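Tubulin-like protein CetZ (Methanosaeta thermophila, PDB 3ZID) binds and probably hydrolyses GTP as a tubulin/FtsZ-like cytoskeletal protein, and is thought to take part in controlling archaeal cell shape. Local coordinates at residues Gln84-Asn89 / Pro122-Glu127; Ala198-Phe203 / Gly258-Ala263; Leu204-Asp209 / Val276-Arg281. One frame throughout, in Å; residues are numbered along the deposited sequence.

Contacts 2 and 3 illustrate how a tubulin/FtsZ-type protein joins two domains through one long helix, and contact 1 how helices pack within one of them. Contact 1 comes first along the chain and lies wholly within the GTPase domain, where helix 79-98 rests on helix 117-131. Contacts 2 and 3 both start from helix 186-210, and their segments alternate in sequence: one meets the loop 258-263, the other strand 270-279 of the four-stranded mixed sheet. Their centres are about 14 Å apart, and they touch where Phe-203 of contact 2 packs on Gln-278 of contact 3. The centre of contact 1 is about 27 and 34 Å from theirs, without a touch.

Contact 1: Gln84-Asn89 / Pro122-Glu127; sequences QGFWEN and PLMIHE
Gly-85 O, one residue before the Phe-86 whose ring meets Leu-123, is gripped twice by Asn-89: its side-chain ND2 lies 2.8 Å from this oxygen in a nearly straight bond (177°), and its backbone N adds a weak one. The second helix is engaged without any hydrogen bond, by apolar surfaces. A chi1 of 180° swings the Phe-86 ring across, and Leu-123 CB settles over one face of it in a CH-pi contact, 3.8 Å from the centroid and displaced toward the CD2-CE2 side. Beyond CB, the methyl Leu-123 CD1 serves two aromatic residues, lying 3.6 Å from Phe-86 CD2 and 3.9 Å from Trp-87 NE1. Met-124 crosses the phenylalanine at about a right angle, its CB 4.1 Å from Phe-86 CE1. Phe-86 and Met-124 are buried, Leu-123 is partly exposed and Trp-87 is exposed. The axes of the short segments run 36° from parallel and approach to 10.9 Å. Phe-120 adds an edge-to-face partner to Phe-86. Met-124 also rests on Leu-7 and Val-9 of strand 3-9, while Pro-122 and Ile-125 face helix 150-165, so helix 117-131 packs against helices 79-98 and 150-165 and the parallel sheet.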
loop_
_atom_site.group_PDB
_atom_site.type_symbol
_atom_site.label_atom_id
_atom_site.label_comp_id
_atom_site.label_asym_id
_atom_site.label_seq_id
_atom_site.Cartn_x
_atom_site.Cartn_y
_atom_site.Cartn_z
ATOM N N GLN A 84 -15.301 14.957 -3.828
ATOM C CA GLN A 84 -15.746 16.350 -3.752
ATOM C C GLN A 84 -14.861 17.136 -2.801
ATOM O O GLN A 84 -14.397 18.234 -3.125
ATOM C CB GLN A 84 -17.211 16.455 -3.297
ATOM C CG GLN A 84 -18.238 16.009 -4.331
ATOM C CD GLN A 84 -19.656 15.956 -3.774
ATOM O OE1 GLN A 84 -19.868 15.986 -2.560
ATOM N NE2 GLN A 84 -20.634 15.858 -4.668
ATOM N N GLY A 85 -14.624 16.549 -1.630
ATOM C CA GLY A 85 -13.748 17.126 -0.632
ATOM C C GLY A 85 -12.373 17.463 -1.185
ATOM O O GLY A 85 -11.813 18.520 -0.874
ATOM N N PHE A 86 -11.821 16.567 -1.998
ATOM C CA PHE A 86 -10.529 16.832 -2.613
ATOM C C PHE A 86 -10.558 18.038 -3.569
ATOM O O PHE A 86 -9.714 18.932 -3.480
ATOM C CB PHE A 86 -9.985 15.603 -3.344
ATOM C CG PHE A 86 -8.657 15.849 -3.991
ATOM C CD1 PHE A 86 -7.496 15.833 -3.228
ATOM C CD2 PHE A 86 -8.567 16.141 -5.346
ATOM C CE1 PHE A 86 -6.270 16.080 -3.809
ATOM C CE2 PHE A 86 -7.343 16.388 -5.934
ATOM C CZ PHE A 86 -6.199 16.363 -5.169
ATOM N N TRP A 87 -11.527 18.061 -4.480
ATOM C CA TRP A 87 -11.638 19.161 -5.441
ATOM C C TRP A 87 -11.772 20.522 -4.765
ATOM O O TRP A 87 -11.115 21.485 -5.144
ATOM C CB TRP A 87 -12.802 18.904 -6.394
ATOM C CG TRP A 87 -12.514 17.743 -7.272
ATOM C CD1 TRP A 87 -11.329 17.470 -7.894
ATOM C CD2 TRP A 87 -13.384 16.649 -7.567
ATOM N NE1 TRP A 87 -11.421 16.293 -8.598
ATOM C CE2 TRP A 87 -12.670 15.761 -8.403
ATOM C CE3 TRP A 87 -14.706 16.338 -7.218
ATOM C CZ2 TRP A 87 -13.230 14.582 -8.893
ATOM C CZ3 TRP A 87 -15.262 15.167 -7.707
ATOM C CH2 TRP A 87 -14.524 14.305 -8.538
ATOM N N GLU A 88 -12.590 20.572 -3.723
ATOM C CA GLU A 88 -12.791 21.791 -2.958
ATOM C C GLU A 88 -11.519 22.269 -2.270
ATOM O O GLU A 88 -11.348 23.466 -2.048
ATOM C CB GLU A 88 -13.906 21.579 -1.930
ATOM C CG GLU A 88 -15.287 21.418 -2.568
ATOM C CD GLU A 88 -16.340 20.908 -1.596
ATOM O OE1 GLU A 88 -16.038 20.787 -0.389
ATOM O OE2 GLU A 88 -17.471 20.630 -2.047
ATOM N N ASN A 89 -10.612 21.340 -1.960
ATOM C CA ASN A 89 -9.395 21.701 -1.233
ATOM C C ASN A 89 -8.103 21.380 -1.970
ATOM O O ASN A 89 -7.017 21.473 -1.393
ATOM C CB ASN A 89 -9.379 20.998 0.117
ATOM C CG ASN A 89 -10.548 21.393 0.988
ATOM O OD1 ASN A 89 -10.456 22.348 1.758
ATOM N ND2 ASN A 89 -11.651 20.649 0.887
ATOM N N PRO A 122 -5.744 8.711 -5.629
ATOM C CA PRO A 122 -5.629 8.699 -7.091
ATOM C C PRO A 122 -5.728 10.093 -7.676
ATOM O O PRO A 122 -5.047 10.361 -8.669
ATOM C CB PRO A 122 -6.818 7.850 -7.533
ATOM C CG PRO A 122 -7.111 6.978 -6.341
ATOM C CD PRO A 122 -6.817 7.819 -5.151
ATOM N N LEU A 123 -6.551 10.957 -7.077
ATOM C CA LEU A 123 -6.695 12.332 -7.561
ATOM C C LEU A 123 -5.414 13.106 -7.383
ATOM O O LEU A 123 -4.983 13.844 -8.279
ATOM C CB LEU A 123 -7.833 13.070 -6.836
ATOM C CG LEU A 123 -9.218 12.465 -7.058
ATOM C CD1 LEU A 123 -10.391 13.244 -6.412
ATOM C CD2 LEU A 123 -9.386 12.390 -8.507
ATOM N N MET A 124 -4.803 12.920 -6.215
ATOM C CA MET A 124 -3.569 13.610 -5.861
ATOM C C MET A 124 -2.414 13.139 -6.740
ATOM O O MET A 124 -1.548 13.919 -7.123
ATOM C CB MET A 124 -3.247 13.366 -4.385
ATOM C CG MET A 124 -2.339 14.426 -3.758
ATOM S SD MET A 124 -2.097 14.137 -1.991
ATOM C CE MET A 124 -3.747 13.660 -1.523
ATOM N N ILE A 125 -2.393 11.857 -7.060
ATOM C CA ILE A 125 -1.316 11.336 -7.897
ATOM C C ILE A 125 -1.427 11.944 -9.298
ATOM O O ILE A 125 -0.421 12.343 -9.903
ATOM C CB ILE A 125 -1.350 9.796 -7.945
ATOM C CG1 ILE A 125 -0.932 9.236 -6.585
ATOM C CG2 ILE A 125 -0.477 9.261 -9.071
ATOM C CD1 ILE A 125 -1.315 7.780 -6.381
ATOM N N HIS A 126 -2.653 12.044 -9.799
ATOM C CA HIS A 126 -2.865 12.640 -11.106
ATOM C C HIS A 126 -2.239 14.023 -11.170
ATOM O O HIS A 126 -1.523 14.362 -12.112
ATOM C CB HIS A 126 -4.363 12.759 -11.422
ATOM C CG HIS A 126 -4.637 13.330 -12.784
ATOM N ND1 HIS A 126 -4.241 12.701 -13.947
ATOM C CD2 HIS A 126 -5.187 14.508 -13.163
ATOM C CE1 HIS A 126 -4.580 13.446 -14.985
ATOM N NE2 HIS A 126 -5.158 14.544 -14.536
ATOM N N GLU A 127 -2.530 14.829 -10.161
ATOM C CA GLU A 127 -2.020 16.185 -10.123
ATOM C C GLU A 127 -0.507 16.226 -9.944
ATOM O O GLU A 127 0.180 17.027 -10.572
ATOM C CB GLU A 127 -2.729 16.969 -9.019
ATOM C CG GLU A 127 -4.196 17.232 -9.324
ATOM C CD GLU A 127 -4.376 17.952 -10.660
ATOM O OE1 GLU A 127 -3.604 18.905 -10.943
ATOM O OE2 GLU A 127 -5.279 17.562 -11.430
#

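Contact 2: Ala198-Phe203 / Gly258-Ala263; sequences AQRLLF and GLLYPA
Arg-200 and Leu-260 lie side by side and point in opposite senses, one coming from the long central helix of the tubulin/FtsZ fold, 186-210, the other from the loop that precedes strand 270-279. The arginine leaves its helix with CG beside the backbone N (chi1 -75°) and then runs extended to NE, which turns a face of the guanidinium to the leucine. Leu-260 CD2 sits over that face, 3.4 Å above the plane and toward its rim, while Leu-260 CG packs 3.7 Å from Arg-200 CD. The hydrophobic branch thus accompanies both the aliphatic stem and the charged head. Near the guanidinium edge stands Gly-258 O, which accepts a hydrogen bond from Arg-200 NH1; at 2.5 Å the separation is suspiciously short, and the bond is bent (135°), with the oxygen 28° out of the guanidinium plane. The same NH1 also donates to Leu-234 O of strand 232-238, so NH1 of this buried guanidinium faces two backbone carbonyls. A leucine in place of Arg-200 would probably leave both carbonyls without this donor and loosen the tie between helix and loop. Leu-260 is itself anchored by backbone hydrogen bonds to Asp-175 and Leu-234, and its side chain is about 9 Å from the bound GDP. A water lies between the segments, donating to Leu-259 O at 3.2 Å and only weakly accepting from Arg-200 NH2 at 3.4 Å.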
loop_
_atom_site.group_PDB
_atom_site.type_symbol
_atom_site.label_atom_id
_atom_site.label_comp_id
_atom_site.label_asym_id
_atom_site.label_seq_id
_atom_site.Cartn_x
_atom_site.Cartn_y
_atom_site.Cartn_z
ATOM N N ALA A 198 6.518 0.411 7.259
ATOM C CA ALA A 198 7.489 1.463 7.507
ATOM C C ALA A 198 8.922 0.926 7.442
ATOM O O ALA A 198 9.814 1.560 6.889
ATOM C CB ALA A 198 7.210 2.113 8.842
ATOM N N GLN A 199 9.135 -0.247 8.016
ATOM C CA GLN A 199 10.471 -0.836 8.041
ATOM C C GLN A 199 10.953 -1.082 6.627
ATOM O O GLN A 199 12.076 -0.711 6.257
ATOM C CB GLN A 199 10.435 -2.154 8.788
ATOM C CG GLN A 199 11.781 -2.757 9.094
ATOM C CD GLN A 199 11.641 -3.958 10.028
ATOM O OE1 GLN A 199 10.618 -4.657 10.011
ATOM N NE2 GLN A 199 12.652 -4.188 10.853
ATOM N N ARG A 200 10.071 -1.655 5.817
ATOM C CA ARG A 200 10.405 -1.938 4.435
ATOM C C ARG A 200 10.612 -0.681 3.599
ATOM O O ARG A 200 11.548 -0.634 2.824
ATOM C CB ARG A 200 9.359 -2.858 3.804
ATOM C CG ARG A 200 9.524 -4.295 4.281
ATOM C CD ARG A 200 8.236 -5.086 4.244
ATOM N NE ARG A 200 8.216 -6.120 5.281
ATOM C CZ ARG A 200 7.848 -7.374 5.073
ATOM N NH1 ARG A 200 7.473 -7.782 3.858
ATOM N NH2 ARG A 200 7.875 -8.230 6.079
ATOM N N LEU A 201 9.795 0.356 3.798
ATOM C CA LEU A 201 9.928 1.582 3.008
ATOM C C LEU A 201 11.235 2.305 3.329
ATOM O O LEU A 201 11.895 2.851 2.446
ATOM C CB LEU A 201 8.760 2.539 3.267
ATOM C CG LEU A 201 7.377 2.176 2.702
ATOM C CD1 LEU A 201 6.354 3.261 3.087
ATOM C CD2 LEU A 201 7.447 1.973 1.201
ATOM N N LEU A 202 11.563 2.338 4.619
ATOM C CA LEU A 202 12.803 2.959 5.071
ATOM C C LEU A 202 14.026 2.221 4.541
ATOM O O LEU A 202 15.001 2.844 4.125
ATOM C CB LEU A 202 12.825 3.066 6.591
ATOM C CG LEU A 202 11.929 4.210 7.072
ATOM C CD1 LEU A 202 11.756 4.147 8.578
ATOM C CD2 LEU A 202 12.542 5.554 6.630
ATOM N N PHE A 203 13.958 0.898 4.525
ATOM C CA PHE A 203 15.019 0.079 3.945
ATOM C C PHE A 203 15.107 0.432 2.441
ATOM O O PHE A 203 16.195 0.667 1.913
ATOM C CB PHE A 203 14.691 -1.408 4.182
ATOM C CG PHE A 203 15.790 -2.382 3.803
ATOM C CD1 PHE A 203 16.973 -1.963 3.236
ATOM C CD2 PHE A 203 15.619 -3.739 4.038
ATOM C CE1 PHE A 203 17.975 -2.884 2.893
ATOM C CE2 PHE A 203 16.604 -4.663 3.700
ATOM C CZ PHE A 203 17.782 -4.229 3.118
ATOM N N GLY A 258 7.091 -13.664 3.999
ATOM C CA GLY A 258 8.035 -12.550 4.001
ATOM C C GLY A 258 7.482 -11.304 3.299
ATOM O O GLY A 258 8.026 -10.204 3.440
ATOM N N LEU A 259 6.417 -11.497 2.516
ATOM C CA LEU A 259 5.823 -10.457 1.674
ATOM C C LEU A 259 4.703 -9.662 2.376
ATOM O O LEU A 259 4.098 -10.153 3.317
ATOM C CB LEU A 259 5.273 -11.088 0.397
ATOM C CG LEU A 259 6.303 -11.859 -0.440
ATOM C CD1 LEU A 259 5.602 -12.562 -1.591
ATOM C CD2 LEU A 259 7.417 -10.965 -0.943
ATOM N N LEU A 260 4.422 -8.442 1.915
ATOM C CA LEU A 260 3.325 -7.648 2.478
ATOM C C LEU A 260 1.975 -8.060 1.850
ATOM O O LEU A 260 0.889 -7.772 2.381
ATOM C CB LEU A 260 3.581 -6.159 2.257
ATOM C CG LEU A 260 4.761 -5.548 3.012
ATOM C CD1 LEU A 260 4.926 -4.121 2.576
ATOM C CD2 LEU A 260 4.529 -5.609 4.519
ATOM N N TYR A 261 2.075 -8.773 0.737
ATOM C CA TYR A 261 0.949 -9.280 -0.006
ATOM C C TYR A 261 1.369 -10.692 -0.415
ATOM O O TYR A 261 2.454 -10.865 -0.940
ATOM C CB TYR A 261 0.693 -8.387 -1.233
ATOM C CG TYR A 261 -0.339 -8.949 -2.206
ATOM C CD1 TYR A 261 0.037 -9.799 -3.237
ATOM C CD2 TYR A 261 -1.693 -8.632 -2.081
ATOM C CE1 TYR A 261 -0.903 -10.312 -4.123
ATOM C CE2 TYR A 261 -2.636 -9.141 -2.961
ATOM C CZ TYR A 261 -2.237 -9.976 -3.975
ATOM O OH TYR A 261 -3.174 -10.483 -4.836
ATOM N N PRO A 262 0.500 -11.696 -0.199
ATOM C CA PRO A 262 0.870 -13.108 -0.386
ATOM C C PRO A 262 0.992 -13.568 -1.840
ATOM O O PRO A 262 0.283 -14.494 -2.242
ATOM C CB PRO A 262 -0.285 -13.866 0.281
ATOM C CG PRO A 262 -1.452 -12.960 0.151
ATOM C CD PRO A 262 -0.889 -11.549 0.275
ATOM N N ALA A 263 1.885 -12.956 -2.610
ATOM C CA ALA A 263 2.185 -13.449 -3.956
ATOM C C ALA A 263 2.936 -14.783 -3.870
ATOM O O ALA A 263 3.701 -15.029 -2.937
ATOM C CB ALA A 263 2.985 -12.437 -4.739
HETATM O O HOH W 1 5.551 -10.738 6.141
#

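Contact 3: Leu204-Asp209 / Val276-Arg281; sequences LIEALD and VIQGSR
Ala-207 and Val-276 supply the apolar half of this contact, Glu-206 and Gln-278 the polar half. In the first, the small methyl Ala-207 CB points toward the strand and meets the valine branches unequally: Val-276 CG1 makes the closer contact at 3.7 Å, with CG2 following at 4.1 Å. A chi1 of -178° turns CG1 to the alanine, whose small side chain is compatible with the short distance of 7.1 Å between the CA atoms of Ala-207 and Val-276.

The polar pair lies two residues further along the strand. Gln-278 stretches out from the sheet and crosses Glu-206 at about a right angle, its amide plane turned 83° from the carboxylate. Gln-278 NE2 donates to Glu-206 OE1 at 3.2 Å, a weak hydrogen bond despite a fairly straight path (158°). Both have partners outside: Glu-206 OE1 forms a salt bridge with Lys-310 NZ, and the stronger bond of Gln-278 is the one its OE1 accepts from Arg-315 NE. With its oxygen engaged by the arginine, the amide is oriented so that its NH2 group faces the glutamate.

In the surrounding fold, strand 270-279 pairs with 302-309 and 315-322, and Leu-204 of the helix also packs on the latter.

The chemistry implies a division of labour: the apolar pair packs closely where helix and strand approach, while the amide, itself uncharged, joins a carboxylate to an arginine, and the neighbouring positive charges probably favour an ionised Glu-206, partly exposed at the edge of an otherwise buried contact.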
loop_
_atom_site.group_PDB
_atom_site.type_symbol
_atom_site.label_atom_id
_atom_site.label_comp_id
_atom_site.label_asym_id
_atom_site.label_seq_id
_atom_site.Cartn_x
_atom_site.Cartn_y
_atom_site.Cartn_z
ATOM N N LEU A 204 13.968 0.473 1.757
ATOM C CA LEU A 204 13.944 0.814 0.326
ATOM C C LEU A 204 14.600 2.175 0.014
ATOM O O LEU A 204 15.404 2.296 -0.906
ATOM C CB LEU A 204 12.515 0.798 -0.196
ATOM C CG LEU A 204 12.294 1.212 -1.659
ATOM C CD1 LEU A 204 13.095 0.319 -2.604
ATOM C CD2 LEU A 204 10.789 1.190 -2.001
ATOM N N ILE A 205 14.244 3.189 0.790
ATOM C CA ILE A 205 14.804 4.512 0.630
ATOM C C ILE A 205 16.313 4.509 0.880
ATOM O O ILE A 205 17.070 5.047 0.088
ATOM C CB ILE A 205 14.105 5.492 1.582
ATOM C CG1 ILE A 205 12.669 5.740 1.107
ATOM C CG2 ILE A 205 14.863 6.812 1.658
ATOM C CD1 ILE A 205 11.746 6.212 2.205
ATOM N N GLU A 206 16.739 3.861 1.961
ATOM C CA GLU A 206 18.169 3.708 2.271
ATOM C C GLU A 206 18.946 3.051 1.127
ATOM O O GLU A 206 19.974 3.556 0.694
ATOM C CB GLU A 206 18.356 2.915 3.568
ATOM C CG GLU A 206 19.800 2.913 4.078
ATOM C CD GLU A 206 19.924 2.441 5.516
ATOM O OE1 GLU A 206 19.376 1.368 5.850
ATOM O OE2 GLU A 206 20.577 3.150 6.309
ATOM N N ALA A 207 18.425 1.940 0.629
ATOM C CA ALA A 207 19.022 1.226 -0.484
ATOM C C ALA A 207 19.148 2.132 -1.699
ATOM O O ALA A 207 20.225 2.237 -2.286
ATOM C CB ALA A 207 18.190 0.002 -0.839
ATOM N N LEU A 208 18.055 2.789 -2.077
ATOM C CA LEU A 208 18.084 3.686 -3.238
ATOM C C LEU A 208 19.059 4.842 -3.043
ATOM O O LEU A 208 19.707 5.287 -3.990
ATOM C CB LEU A 208 16.681 4.221 -3.561
ATOM C CG LEU A 208 15.643 3.194 -4.030
ATOM C CD1 LEU A 208 14.219 3.772 -4.086
ATOM C CD2 LEU A 208 16.019 2.611 -5.373
ATOM N N ASP A 209 19.193 5.307 -1.807
ATOM C CA ASP A 209 20.033 6.461 -1.558
ATOM C C ASP A 209 21.518 6.181 -1.448
ATOM O O ASP A 209 22.329 7.024 -1.796
ATOM C CB ASP A 209 19.622 7.163 -0.270
ATOM C CG ASP A 209 20.168 8.566 -0.189
ATOM O OD1 ASP A 209 20.456 9.153 -1.256
ATOM O OD2 ASP A 209 20.396 9.048 0.941
ATOM N N VAL A 276 17.760 -6.501 -2.660
ATOM C CA VAL A 276 18.804 -5.723 -2.011
ATOM C C VAL A 276 19.287 -6.483 -0.792
ATOM O O VAL A 276 18.487 -6.863 0.055
ATOM C CB VAL A 276 18.299 -4.322 -1.551
ATOM C CG1 VAL A 276 19.448 -3.513 -0.919
ATOM C CG2 VAL A 276 17.707 -3.570 -2.712
ATOM N N ILE A 277 20.593 -6.738 -0.741
ATOM C CA ILE A 277 21.227 -7.392 0.401
ATOM C C ILE A 277 22.026 -6.361 1.179
ATOM O O ILE A 277 22.867 -5.653 0.617
ATOM C CB ILE A 277 22.226 -8.488 -0.028
ATOM C CG1 ILE A 277 21.657 -9.339 -1.156
ATOM C CG2 ILE A 277 22.630 -9.351 1.185
ATOM C CD1 ILE A 277 20.774 -10.421 -0.658
ATOM N N GLN A 278 21.754 -6.269 2.469
ATOM C CA GLN A 278 22.429 -5.296 3.305
ATOM C C GLN A 278 23.017 -5.972 4.523
ATOM O O GLN A 278 22.344 -6.769 5.166
ATOM C CB GLN A 278 21.441 -4.219 3.749
ATOM C CG GLN A 278 22.045 -3.142 4.623
ATOM C CD GLN A 278 21.026 -2.067 4.976
ATOM O OE1 GLN A 278 20.031 -2.328 5.640
ATOM N NE2 GLN A 278 21.259 -0.860 4.490
ATOM N N GLY A 279 24.251 -5.623 4.874
ATOM C CA GLY A 279 24.835 -6.165 6.087
ATOM C C GLY A 279 26.330 -5.918 6.168
ATOM O O GLY A 279 26.895 -5.305 5.263
ATOM N N SER A 280 26.952 -6.361 7.262
ATOM C CA SER A 280 28.404 -6.216 7.423
ATOM C C SER A 280 29.122 -6.860 6.260
ATOM O O SER A 280 28.697 -7.886 5.743
ATOM C CB SER A 280 28.886 -6.818 8.744
ATOM O OG SER A 280 28.291 -6.159 9.845
ATOM N N ARG A 281 30.227 -6.251 5.857
ATOM C CA ARG A 281 30.967 -6.686 4.683
ATOM C C ARG A 281 31.351 -8.178 4.795
ATOM O O ARG A 281 31.362 -8.915 3.805
ATOM C CB ARG A 281 32.222 -5.806 4.526
ATOM C CG ARG A 281 33.074 -6.056 3.296
ATOM C CD ARG A 281 34.365 -5.213 3.364
ATOM N NE ARG A 281 34.146 -3.771 3.372
ATOM C CZ ARG A 281 33.909 -3.010 2.299
ATOM N NH1 ARG A 281 33.854 -3.528 1.071
ATOM N NH2 ARG A 281 33.737 -1.708 2.461
#